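Side-chain contacts in reducing end xylose-releasing exo-oligoxylanase (Paenibacillus barengoltzii G22, PDB 5YXT), which releases xylose from the reducing end of xylo-oligosaccharides by hydrolysing their glycosidic bonds, probably with inversion of configuration as in other family 8 glycoside hydrolases: residues C[111-114]-C[118-121]; C[49-54]-C[91-96]; C[131-136]-C[158-163]; C[103-108]-C[185-190]; C[76-79]-C[85-88]. One frame throughout, in Å; residues are numbered along the deposited sequence.

Interaction 1. Residues C[111-114]-C[118-121]; sequences WSCA and KRLS
A single antiparallel beta bridge, Cys113 with Arg119, lays residues 118-121 along the outer side of strand 112-113, the last strand of a small antiparallel sheet. The pair is a non-hydrogen-bonded one, bracketed by two backbone bonds. Ala114 N gives a nearly straight bond (171°) to Lys118 O at 2.9 Å; Leu120 N reaches Ser112 O, also at 2.9 Å, from a position tilted out of the carbonyl plane. A side chain supplies the third bond: Ser112 N donates to Ser121 OG over 3.2 Å. Ser121 OG is tucked between its own backbone N and carbonyl carbon (chi1 62°), which turns it back toward the strand, while Ser121 CB lies 3.5 Å from Trp111 NE1. Replaced by an alanine, this residue would probably leave Ser112 N without its acceptor and the start of the strand more weakly tied. Leu120 leans over the strand, its CB 3.4 Å from Ser112 OG and its CD1 4.2 Å from Ala114 CB; that hydroxyl is bonded to Asp65 of the next strand. Cys113 SG sits 4.0 Å from Arg119 CD and at the guanidinium edge, whose NE is tied to the carbonyl of Tyr97. Backbone bonds on both flanks of one bridged pair, with a short turn between the two arms, are typical of a short beta-hairpin-like turn at the edge of a sheet.

Interaction 2. Residues C[49-54]-C[91-96]; sequences YPSGED and WKWTVT
This is a slight van der Waals contact, without a hydrogen bond across it, in which Ser51 and Asp54 come up to Lys92 and Trp93. It joins the end of strand 48-51, an outer strand of the small antiparallel sheet, and the turn after it to helix 84-98 of the helical body that in family 8 hydrolases forms an (alpha/alpha)6 barrel. Asp54 takes part mainly through its backbone: Asp54 O approaches Lys92 CB to 3.4 Å and Lys92 CG to 3.6 Å, so that a carbonyl oxygen rests against the methylene root of the lysine. Lys92 CG stands anti to the backbone N (chi1 -171°), and a bend at chi2 (37°) then carries the chain off toward its ammonium end. The opposite charges therefore do not meet, Asp54 OD2 and Lys92 NZ being 6.2 Å apart; any attraction between them would be long-range and modest. A firmer polar tie lies next door, where Arg89 of the same helix donates to the carbonyl of Gly52. Met55, which begins the following strand, touches Lys92, Trp93 and Thr96 alike, and the rings of Tyr57 and Tyr97 meet the buried indole of Trp93 at steep angles. One turn along the helix, Thr96 N bonds to Lys92 O, and the helix widens there to a pi-type turn. Toward the strand the indole turns its five-membered ring edge-on: Ser51 OG lies near the ring plane, 4.0 Å from Trp93 CD1.

Interaction 3. Residues C[131-136]-C[158-163]; sequences YFALAL and DLLRTC
Asp158 O is approached by two groups of Thr162, the backbone N, which is bonded to it at 3.1 Å, and OG1, also 3.1 Å away but with another acceptor in reach, in the turn of helix 152-165 that presents Leu159 and Leu160 to Ala133. The contact is helix-on-helix packing: helices 126-143 and 152-165 follow each other and pack antiparallel as an alpha-alpha hairpin, within a fold that in family 8 hydrolases is an (alpha/alpha)6 barrel. Ala133 is the one residue of its segment in direct contact, and a single methyl meets two leucines. Leu160 CG lies anti to its carbonyl carbon and beside the backbone N (chi1 -69°), and this swings the isobutyl group round the helix to bring both CG and CD2 against Ala133 CB. Leu159 takes a different first torsion, its CG anti to the backbone N (chi1 -168°), and offers CD1 to the same methyl at 4.2 Å. All three residues are buried, and the backbones come near here, Ala133 CA and Leu159 CA being 6.7 Å apart. Phe205 of helix 199-208 touches both Ala133 and Leu160, covering the junction from a third helix. Arg161, which does not face Ala133, forms salt bridges with Glu212 and Asp213. Packing is tightest where Ala133 CB meets Leu160: its distance to CD2 is 3.5 Å, less than usual for two carbons, and to CG 3.7 Å.

Interaction 4. Residues C[103-108]-C[185-190]; sequences GDNAGY and FVPNCE
Tyr108 reaches from its CB toward Pro187, across a loop-to-loop contact built on beta turns: a type II turn from Asn105 to Tyr108 faces a type I turn from Val186 to Cys189. The ring is set beside the backbone N (chi1 -66°), pointing at the second loop. Asn105 CB lies in plane at the ring edge, nearest CD2. Further out the proline takes over: Pro187 CG is 4.1 Å from Tyr108 CD2, 3.6 Å from Tyr108 CE2 and 4.2 Å from Tyr108 CZ, so the proline ring rides past one side of the phenol obliquely. At the tip, Tyr108 OH is hydrogen-bonded to the backbone carbonyl of Tyr173. An alanine in place of Tyr108 would probably deprive that carbonyl of its donor and Pro187 CG of the ring carbons it packs against. Asn105 adds a polar side to the contact. Its ND2 is held by the carbonyl of Asn122, while OD1 faces the turn at 186-189, at 4.1 Å from Pro187 CG. Cys189, which can form an interchain disulfide, closes that turn through the bond from its N to Val186 O. The amides of Asn105 and Asn188 stand almost perpendicular (83°), and both turn their OD1 to the gap, 4.2 Å apart, a pairing that would probably be unfavourable without a donor between them. A water donates to Asn188 OD1 at 2.9 Å; its second link, to Asn105 OD1, is modelled at 2.5 Å, too short to be relied on.

Interaction 5. Residues C[76-79]-C[85-88]; sequences MMAV and DVFD
Phe87 and Ala78 bury most of the surface here, with Val79 a distant third, where helix 68-80 packs against helix 84-98 in an alpha-alpha hairpin closed by a very short connection. Ala78 points its methyl toward the second helix, where it meets the root of Phe87: Ala78 CB is 3.7 Å from Phe87 N and 3.8 Å from Phe87 CB. The small side chain matches the close approach of the helices, whose Ala78 CA and Phe87 CA are 5.3 Å apart. Phe87 CG lies anti to its backbone N (chi1 -173°), an orientation that sends the ring past Ala78 instead of over it. Ala78 CB thus sits at the ring edge, near its plane, and one side of the ring, CD2 and CE2, goes on to Val79. There the approach is oblique, with Val79 CB 4.0 Å from Phe87 CD2 and 4.1 Å from Phe87 CE2. Val86, the residue before Phe87, adds one methyl, CG1, at 4.1 Å from Ala78 CB. Beyond the two helices the phenyl ring is boxed in by Trp143 and Tyr152, both edge-to-face with it, and rests on Ala139 of helix 126-143. Phe39 of helix 24-40 covers Val86 from another direction. No hydrogen bond or charge pair crosses between the segments, and every residue that touches is buried. The contact therefore depends on the fit of apolar surfaces, methyl against the root and ring edge of Phe87, and on the exclusion of water from between the two helices.

Overall arrangement
Helix 84-98 ties much of the set together. It serves interaction 5 with its first turn and interaction 2 further on, their centres 11 Å apart, with interaction 5 nested in the loop that interaction 2 closes. Trp93 of interaction 2 also reaches interaction 1, its CH2 3.5 Å from Ala114 O, so both contacts reach the same small sheet. Interaction 3 is the hub: it packs on interaction 2 (Thr94 CG2 to Phe132 CZ, 3.6 Å), on interaction 5 (Met76 CE to Ala135 N, 3.8 Å) and on interaction 4 (Leu159 CD2 to Gly107 O, 3.8 Å). Interactions 1 and 3 both lie within the chain span closed by interaction 4.

Interaction 1. Residues C[111-114]-C[118-121]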
# COMPACT_ATOMS: atom_id res chain seq x y z
N TRP C 111 1.49 -27.98 -34.44
CA TRP C 111 1.06 -27.48 -33.14
C TRP C 111 -0.18 -28.21 -32.63
O TRP C 111 -0.35 -28.34 -31.42
CB TRP C 111 0.82 -25.97 -33.19
CG TRP C 111 -0.44 -25.52 -33.90
CD1 TRP C 111 -0.62 -25.37 -35.24
CD2 TRP C 111 -1.68 -25.13 -33.29
NE1 TRP C 111 -1.89 -24.93 -35.51
CE2 TRP C 111 -2.56 -24.77 -34.33
CE3 TRP C 111 -2.13 -25.05 -31.97
CZ2 TRP C 111 -3.86 -24.35 -34.09
CZ3 TRP C 111 -3.43 -24.63 -31.74
CH2 TRP C 111 -4.28 -24.29 -32.79
N SER C 112 -1.02 -28.75 -33.52
CA SER C 112 -2.32 -29.28 -33.11
C SER C 112 -2.56 -30.65 -33.74
O SER C 112 -2.55 -30.79 -34.96
CB SER C 112 -3.45 -28.32 -33.50
OG SER C 112 -4.70 -28.95 -33.33
N CYS C 113 -2.81 -31.65 -32.89
CA CYS C 113 -3.16 -32.99 -33.33
C CYS C 113 -4.38 -33.47 -32.55
O CYS C 113 -4.69 -32.98 -31.46
CB CYS C 113 -2.00 -33.97 -33.13
SG CYS C 113 -0.58 -33.67 -34.20
N ALA C 114 -5.06 -34.43 -33.12
CA ALA C 114 -6.14 -35.03 -32.37
C ALA C 114 -5.58 -36.10 -31.42
O ALA C 114 -4.47 -36.60 -31.62
CB ALA C 114 -7.16 -35.65 -33.32
N LYS C 118 -3.82 -38.07 -35.42
CA LYS C 118 -3.98 -37.47 -36.74
C LYS C 118 -3.71 -35.97 -36.69
O LYS C 118 -4.16 -35.28 -35.77
CB LYS C 118 -5.39 -37.72 -37.31
CG LYS C 118 -5.59 -39.09 -37.95
CD LYS C 118 -6.67 -39.05 -39.03
CE LYS C 118 -7.86 -38.20 -38.60
NZ LYS C 118 -9.16 -38.66 -39.20
N ARG C 119 -2.99 -35.47 -37.70
CA ARG C 119 -2.65 -34.06 -37.78
C ARG C 119 -3.90 -33.20 -37.94
O ARG C 119 -4.78 -33.50 -38.74
CB ARG C 119 -1.73 -33.80 -38.97
CG ARG C 119 -0.40 -34.48 -38.88
CD ARG C 119 0.56 -33.66 -38.05
NE ARG C 119 1.79 -34.41 -37.83
CZ ARG C 119 2.75 -34.53 -38.73
NH1 ARG C 119 2.64 -33.93 -39.91
NH2 ARG C 119 3.83 -35.24 -38.45
N LEU C 120 -3.95 -32.11 -37.18
CA LEU C 120 -4.95 -31.07 -37.38
C LEU C 120 -4.36 -29.82 -38.01
O LEU C 120 -5.09 -28.86 -38.28
CB LEU C 120 -5.62 -30.74 -36.04
CG LEU C 120 -6.30 -31.94 -35.38
CD1 LEU C 120 -7.05 -31.55 -34.10
CD2 LEU C 120 -7.26 -32.60 -36.37
N SER C 121 -3.06 -29.83 -38.29
CA SER C 121 -2.35 -28.64 -38.75
C SER C 121 -1.05 -29.09 -39.41
O SER C 121 -0.61 -30.23 -39.24
CB SER C 121 -2.04 -27.70 -37.58
OG SER C 121 -1.19 -28.37 -36.66

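Interaction 2. Residues C[49-54]-C[91-96]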
# COMPACT_ATOMS: atom_id res chain seq x y z
N TYR C 49 -2.74 -37.94 -19.89
CA TYR C 49 -3.31 -39.26 -20.15
C TYR C 49 -2.22 -40.17 -20.68
O TYR C 49 -1.64 -39.89 -21.75
CB TYR C 49 -4.45 -39.18 -21.17
CG TYR C 49 -5.63 -38.34 -20.74
CD1 TYR C 49 -5.56 -36.95 -20.75
CD2 TYR C 49 -6.81 -38.94 -20.34
CE1 TYR C 49 -6.64 -36.18 -20.36
CE2 TYR C 49 -7.90 -38.18 -19.96
CZ TYR C 49 -7.81 -36.80 -19.97
OH TYR C 49 -8.89 -36.06 -19.58
N PRO C 50 -1.91 -41.28 -20.02
CA PRO C 50 -1.03 -42.29 -20.63
C PRO C 50 -1.72 -43.01 -21.78
O PRO C 50 -2.95 -43.12 -21.82
CB PRO C 50 -0.72 -43.25 -19.48
CG PRO C 50 -1.81 -43.05 -18.49
CD PRO C 50 -2.25 -41.61 -18.62
N SER C 51 -0.92 -43.48 -22.74
CA SER C 51 -1.47 -44.20 -23.89
C SER C 51 -0.50 -45.30 -24.28
O SER C 51 0.65 -45.02 -24.65
CB SER C 51 -1.73 -43.27 -25.07
OG SER C 51 -0.69 -43.34 -26.02
N GLY C 52 -0.95 -46.56 -24.20
CA GLY C 52 -0.03 -47.66 -24.42
C GLY C 52 0.93 -47.81 -23.25
O GLY C 52 0.68 -47.36 -22.13
N GLU C 53 2.07 -48.44 -23.53
CA GLU C 53 3.07 -48.66 -22.51
C GLU C 53 4.25 -47.71 -22.60
O GLU C 53 5.14 -47.76 -21.74
CB GLU C 53 3.56 -50.11 -22.57
CG GLU C 53 2.63 -51.06 -21.84
CD GLU C 53 3.27 -51.71 -20.64
OE1 GLU C 53 4.48 -51.48 -20.40
OE2 GLU C 53 2.55 -52.45 -19.92
N ASP C 54 4.29 -46.84 -23.61
CA ASP C 54 5.44 -45.95 -23.73
C ASP C 54 5.08 -44.55 -24.21
O ASP C 54 5.98 -43.80 -24.62
CB ASP C 54 6.48 -46.55 -24.68
CG ASP C 54 5.91 -46.91 -26.03
OD1 ASP C 54 4.68 -46.77 -26.20
OD2 ASP C 54 6.69 -47.34 -26.90
N TRP C 91 7.19 -37.08 -24.67
CA TRP C 91 8.13 -36.85 -25.76
C TRP C 91 7.97 -37.90 -26.85
O TRP C 91 8.09 -37.58 -28.04
CB TRP C 91 9.55 -36.82 -25.22
CG TRP C 91 10.60 -36.57 -26.28
CD1 TRP C 91 11.68 -37.37 -26.56
CD2 TRP C 91 10.67 -35.47 -27.20
NE1 TRP C 91 12.41 -36.83 -27.59
CE2 TRP C 91 11.81 -35.67 -28.00
CE3 TRP C 91 9.87 -34.35 -27.43
CZ2 TRP C 91 12.18 -34.78 -29.02
CZ3 TRP C 91 10.24 -33.46 -28.44
CH2 TRP C 91 11.39 -33.69 -29.23
N LYS C 92 7.66 -39.14 -26.48
CA LYS C 92 7.49 -40.19 -27.48
C LYS C 92 6.27 -39.92 -28.36
O LYS C 92 6.35 -40.02 -29.59
CB LYS C 92 7.37 -41.56 -26.80
CG LYS C 92 7.39 -42.75 -27.78
CD LYS C 92 8.36 -42.51 -28.94
CE LYS C 92 8.95 -43.81 -29.49
NZ LYS C 92 9.73 -43.58 -30.74
N TRP C 93 5.13 -39.60 -27.74
CA TRP C 93 3.95 -39.22 -28.52
C TRP C 93 4.27 -38.06 -29.45
O TRP C 93 3.84 -38.04 -30.62
CB TRP C 93 2.82 -38.83 -27.56
CG TRP C 93 1.42 -38.96 -28.09
CD1 TRP C 93 0.55 -39.99 -27.85
CD2 TRP C 93 0.71 -38.02 -28.90
NE1 TRP C 93 -0.65 -39.75 -28.48
CE2 TRP C 93 -0.58 -38.54 -29.12
CE3 TRP C 93 1.04 -36.79 -29.47
CZ2 TRP C 93 -1.53 -37.88 -29.89
CZ3 TRP C 93 0.09 -36.13 -30.22
CH2 TRP C 93 -1.18 -36.67 -30.42
N THR C 94 5.04 -37.09 -28.95
CA THR C 94 5.35 -35.89 -29.71
C THR C 94 6.13 -36.21 -30.96
O THR C 94 5.78 -35.76 -32.06
CB THR C 94 6.11 -34.90 -28.81
OG1 THR C 94 5.25 -34.52 -27.71
CG2 THR C 94 6.52 -33.66 -29.58
N VAL C 95 7.18 -37.01 -30.83
CA VAL C 95 8.00 -37.34 -32.00
C VAL C 95 7.21 -38.20 -32.99
O VAL C 95 7.35 -38.04 -34.21
CB VAL C 95 9.30 -38.03 -31.54
CG1 VAL C 95 10.12 -38.47 -32.76
CG2 VAL C 95 10.10 -37.08 -30.65
N THR C 96 6.36 -39.09 -32.49
CA THR C 96 5.73 -40.06 -33.39
C THR C 96 4.63 -39.43 -34.22
O THR C 96 4.44 -39.81 -35.38
CB THR C 96 5.18 -41.25 -32.60
OG1 THR C 96 4.14 -40.80 -31.72
CG2 THR C 96 6.27 -41.91 -31.80

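Interaction 3. Residues C[131-136]-C[158-163]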
# COMPACT_ATOMS: atom_id res chain seq x y z
N TYR C 131 9.91 -24.31 -25.32
CA TYR C 131 9.78 -25.14 -24.12
C TYR C 131 10.32 -26.55 -24.36
O TYR C 131 10.92 -27.13 -23.46
CB TYR C 131 8.33 -25.22 -23.66
CG TYR C 131 7.97 -24.15 -22.68
CD1 TYR C 131 7.55 -22.90 -23.12
CD2 TYR C 131 8.05 -24.36 -21.30
CE1 TYR C 131 7.21 -21.90 -22.23
CE2 TYR C 131 7.72 -23.36 -20.41
CZ TYR C 131 7.31 -22.14 -20.88
OH TYR C 131 6.98 -21.15 -20.00
N PHE C 132 10.06 -27.13 -25.54
CA PHE C 132 10.62 -28.45 -25.86
C PHE C 132 12.13 -28.42 -25.69
O PHE C 132 12.73 -29.30 -25.07
CB PHE C 132 10.28 -28.85 -27.31
CG PHE C 132 8.89 -29.41 -27.51
CD1 PHE C 132 8.34 -30.32 -26.62
CD2 PHE C 132 8.15 -29.06 -28.63
CE1 PHE C 132 7.07 -30.84 -26.83
CE2 PHE C 132 6.87 -29.58 -28.85
CZ PHE C 132 6.34 -30.46 -27.95
N ALA C 133 12.76 -27.38 -26.24
CA ALA C 133 14.22 -27.30 -26.26
C ALA C 133 14.78 -27.20 -24.85
O ALA C 133 15.69 -27.95 -24.50
CB ALA C 133 14.66 -26.10 -27.11
N LEU C 134 14.23 -26.31 -24.02
CA LEU C 134 14.78 -26.18 -22.66
C LEU C 134 14.46 -27.40 -21.81
O LEU C 134 15.31 -27.84 -21.02
CB LEU C 134 14.27 -24.90 -21.98
CG LEU C 134 15.08 -24.51 -20.74
CD1 LEU C 134 16.57 -24.33 -21.08
CD2 LEU C 134 14.55 -23.27 -19.99
N ALA C 135 13.25 -27.95 -21.92
CA ALA C 135 12.92 -29.16 -21.18
C ALA C 135 13.86 -30.30 -21.53
O ALA C 135 14.34 -31.01 -20.65
CB ALA C 135 11.46 -29.57 -21.44
N LEU C 136 14.14 -30.48 -22.83
CA LEU C 136 15.06 -31.53 -23.28
C LEU C 136 16.47 -31.31 -22.76
O LEU C 136 17.16 -32.27 -22.38
CB LEU C 136 15.05 -31.60 -24.80
CG LEU C 136 13.80 -32.24 -25.43
CD1 LEU C 136 13.66 -31.84 -26.90
CD2 LEU C 136 13.81 -33.78 -25.26
N ASP C 158 19.49 -29.82 -32.06
CA ASP C 158 19.01 -29.90 -33.44
C ASP C 158 17.76 -29.05 -33.63
O ASP C 158 17.62 -28.35 -34.64
CB ASP C 158 18.72 -31.35 -33.83
CG ASP C 158 19.98 -32.18 -33.97
OD1 ASP C 158 21.09 -31.61 -33.96
OD2 ASP C 158 19.85 -33.42 -34.07
N LEU C 159 16.84 -29.11 -32.67
CA LEU C 159 15.65 -28.27 -32.74
C LEU C 159 16.03 -26.78 -32.78
O LEU C 159 15.54 -26.02 -33.62
CB LEU C 159 14.74 -28.57 -31.56
CG LEU C 159 13.33 -28.01 -31.59
CD1 LEU C 159 13.27 -26.61 -30.99
CD2 LEU C 159 12.87 -27.98 -33.03
N LEU C 160 16.90 -26.36 -31.86
CA LEU C 160 17.29 -24.95 -31.78
C LEU C 160 18.00 -24.50 -33.05
O LEU C 160 17.87 -23.33 -33.44
CB LEU C 160 18.19 -24.73 -30.58
CG LEU C 160 17.48 -24.88 -29.24
CD1 LEU C 160 18.50 -24.78 -28.13
CD2 LEU C 160 16.39 -23.80 -29.10
N ARG C 161 18.74 -25.40 -33.69
CA ARG C 161 19.39 -25.06 -34.96
C ARG C 161 18.36 -24.79 -36.04
O ARG C 161 18.47 -23.80 -36.77
CB ARG C 161 20.34 -26.19 -35.37
CG ARG C 161 20.89 -25.99 -36.74
CD ARG C 161 22.14 -26.81 -36.90
NE ARG C 161 22.98 -25.93 -37.85
CZ ARG C 161 23.44 -24.67 -37.59
NH1 ARG C 161 24.12 -23.96 -38.46
NH2 ARG C 161 23.28 -24.09 -36.42
N THR C 162 17.34 -25.65 -36.16
CA THR C 162 16.24 -25.40 -37.08
C THR C 162 15.59 -24.05 -36.82
O THR C 162 15.28 -23.30 -37.76
CB THR C 162 15.21 -26.52 -36.95
OG1 THR C 162 15.85 -27.78 -37.15
CG2 THR C 162 14.08 -26.35 -37.96
N CYS C 163 15.34 -23.72 -35.55
CA CYS C 163 14.62 -22.50 -35.19
C CYS C 163 15.31 -21.25 -35.71
O CYS C 163 14.66 -20.23 -35.94
CB CYS C 163 14.48 -22.42 -33.67
SG CYS C 163 13.26 -23.62 -33.01

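Interaction 4. Residues C[103-108]-C[185-190]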
# COMPACT_ATOMS: atom_id res chain seq x y z
N GLY C 103 7.19 -30.76 -46.16
CA GLY C 103 6.52 -29.48 -46.27
C GLY C 103 7.43 -28.34 -45.87
O GLY C 103 8.60 -28.52 -45.53
N ASP C 104 6.86 -27.13 -45.90
CA ASP C 104 7.65 -25.94 -45.62
C ASP C 104 8.14 -25.90 -44.17
O ASP C 104 9.16 -25.27 -43.88
CB ASP C 104 6.83 -24.68 -45.92
N ASN C 105 7.43 -26.56 -43.26
CA ASN C 105 7.75 -26.52 -41.84
C ASN C 105 8.41 -27.80 -41.34
O ASN C 105 8.34 -28.11 -40.15
CB ASN C 105 6.50 -26.22 -41.02
CG ASN C 105 6.04 -24.80 -41.20
OD1 ASN C 105 6.82 -23.87 -41.02
ND2 ASN C 105 4.76 -24.62 -41.53
N ALA C 106 9.07 -28.54 -42.23
CA ALA C 106 9.78 -29.75 -41.83
C ALA C 106 10.88 -29.41 -40.82
O ALA C 106 11.60 -28.42 -40.96
CB ALA C 106 10.38 -30.44 -43.05
N GLY C 107 11.00 -30.23 -39.79
CA GLY C 107 11.86 -29.96 -38.67
C GLY C 107 11.16 -29.30 -37.51
O GLY C 107 11.69 -29.29 -36.40
N TYR C 108 9.98 -28.73 -37.74
CA TYR C 108 9.14 -28.22 -36.68
C TYR C 108 8.10 -29.27 -36.28
O TYR C 108 7.96 -30.32 -36.91
CB TYR C 108 8.46 -26.94 -37.10
CG TYR C 108 9.37 -25.76 -37.34
CD1 TYR C 108 10.43 -25.46 -36.49
CD2 TYR C 108 9.14 -24.90 -38.41
CE1 TYR C 108 11.24 -24.35 -36.71
CE2 TYR C 108 9.93 -23.80 -38.63
CZ TYR C 108 10.98 -23.52 -37.79
OH TYR C 108 11.75 -22.40 -38.06
N PHE C 185 5.53 -14.85 -33.99
CA PHE C 185 4.31 -15.58 -33.65
C PHE C 185 4.26 -16.94 -34.34
O PHE C 185 3.94 -17.95 -33.72
CB PHE C 185 3.09 -14.75 -34.01
CG PHE C 185 1.83 -15.55 -33.96
CD1 PHE C 185 1.40 -16.10 -32.76
CD2 PHE C 185 1.11 -15.79 -35.12
CE1 PHE C 185 0.25 -16.87 -32.72
CE2 PHE C 185 -0.05 -16.56 -35.07
CZ PHE C 185 -0.48 -17.09 -33.88
N VAL C 186 4.53 -16.97 -35.64
CA VAL C 186 4.80 -18.20 -36.38
C VAL C 186 5.91 -17.92 -37.37
O VAL C 186 6.20 -16.76 -37.69
CB VAL C 186 3.55 -18.73 -37.12
CG1 VAL C 186 2.40 -19.02 -36.15
CG2 VAL C 186 3.12 -17.77 -38.20
N PRO C 187 6.58 -18.98 -37.87
CA PRO C 187 7.70 -18.75 -38.79
C PRO C 187 7.36 -17.83 -39.95
O PRO C 187 8.20 -17.02 -40.35
CB PRO C 187 8.03 -20.17 -39.29
CG PRO C 187 7.68 -21.03 -38.16
CD PRO C 187 6.46 -20.40 -37.50
N ASN C 188 6.14 -17.89 -40.46
CA ASN C 188 5.79 -17.18 -41.67
C ASN C 188 5.19 -15.81 -41.42
O ASN C 188 4.64 -15.20 -42.35
CB ASN C 188 4.83 -18.02 -42.51
CG ASN C 188 5.54 -19.13 -43.24
OD1 ASN C 188 5.75 -20.21 -42.70
ND2 ASN C 188 5.92 -18.87 -44.49
N CYS C 189 5.28 -15.29 -40.19
CA CYS C 189 4.70 -13.99 -39.90
C CYS C 189 5.74 -13.09 -39.24
O CYS C 189 6.51 -13.53 -38.37
CB CYS C 189 3.45 -14.12 -39.02
SG CYS C 189 1.98 -14.68 -39.96
N GLU C 190 5.71 -11.82 -39.62
CA GLU C 190 6.61 -10.79 -39.10
C GLU C 190 5.93 -9.96 -38.02
O GLU C 190 5.89 -8.73 -38.08
CB GLU C 190 7.11 -9.91 -40.23
CG GLU C 190 7.90 -10.65 -41.28
CD GLU C 190 9.39 -10.57 -41.05
OE1 GLU C 190 9.84 -10.69 -39.88
OE2 GLU C 190 10.13 -10.37 -42.04
O HOH W 1 7.94 -22.05 -42.36

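Interaction 5. Residues C[76-79]-C[85-88]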
# COMPACT_ATOMS: atom_id res chain seq x y z
N MET C 76 8.13 -29.93 -19.36
CA MET C 76 8.81 -29.07 -18.40
C MET C 76 8.38 -29.39 -16.97
O MET C 76 9.23 -29.46 -16.07
CB MET C 76 8.58 -27.59 -18.71
CG MET C 76 9.38 -26.66 -17.74
SD MET C 76 11.20 -26.81 -17.85
CE MET C 76 11.55 -25.80 -19.29
N MET C 77 7.08 -29.60 -16.73
CA MET C 77 6.64 -30.02 -15.40
C MET C 77 7.29 -31.34 -14.99
O MET C 77 7.71 -31.51 -13.84
CB MET C 77 5.11 -30.13 -15.30
CG MET C 77 4.29 -28.84 -15.44
SD MET C 77 2.79 -29.16 -16.41
CE MET C 77 1.40 -29.23 -15.30
N ALA C 78 7.37 -32.29 -15.92
CA ALA C 78 7.90 -33.62 -15.59
C ALA C 78 9.39 -33.57 -15.23
O ALA C 78 9.84 -34.24 -14.29
CB ALA C 78 7.65 -34.59 -16.75
N VAL C 79 10.17 -32.74 -15.93
CA VAL C 79 11.59 -32.67 -15.60
C VAL C 79 11.81 -31.85 -14.33
O VAL C 79 12.72 -32.15 -13.55
CB VAL C 79 12.40 -32.15 -16.80
CG1 VAL C 79 11.98 -30.75 -17.20
CG2 VAL C 79 13.94 -32.23 -16.53
N ASP C 85 9.58 -41.01 -16.47
CA ASP C 85 8.61 -41.85 -17.16
C ASP C 85 7.54 -41.01 -17.84
O ASP C 85 7.21 -41.25 -19.01
CB ASP C 85 8.00 -42.86 -16.19
CG ASP C 85 7.39 -42.22 -14.95
OD1 ASP C 85 7.92 -41.19 -14.44
OD2 ASP C 85 6.35 -42.75 -14.47
N VAL C 86 6.98 -40.02 -17.14
CA VAL C 86 6.00 -39.14 -17.77
C VAL C 86 6.64 -38.32 -18.89
O VAL C 86 6.10 -38.21 -19.99
CB VAL C 86 5.34 -38.22 -16.72
CG1 VAL C 86 4.53 -37.12 -17.41
CG2 VAL C 86 4.46 -39.03 -15.79
N PHE C 87 7.82 -37.76 -18.62
CA PHE C 87 8.56 -37.02 -19.63
C PHE C 87 8.72 -37.83 -20.91
O PHE C 87 8.41 -37.35 -22.01
CB PHE C 87 9.92 -36.60 -19.08
CG PHE C 87 10.70 -35.68 -19.99
CD1 PHE C 87 11.35 -36.18 -21.10
CD2 PHE C 87 10.75 -34.31 -19.74
CE1 PHE C 87 12.06 -35.34 -21.95
CE2 PHE C 87 11.46 -33.47 -20.58
CZ PHE C 87 12.11 -33.98 -21.69
N ASP C 88 9.20 -39.08 -20.79
CA ASP C 88 9.48 -39.86 -21.99
C ASP C 88 8.21 -40.25 -22.73
O ASP C 88 8.20 -40.28 -23.97
CB ASP C 88 10.29 -41.10 -21.63
CG ASP C 88 11.76 -40.79 -21.36
OD1 ASP C 88 12.18 -39.64 -21.61
OD2 ASP C 88 12.50 -41.70 -20.91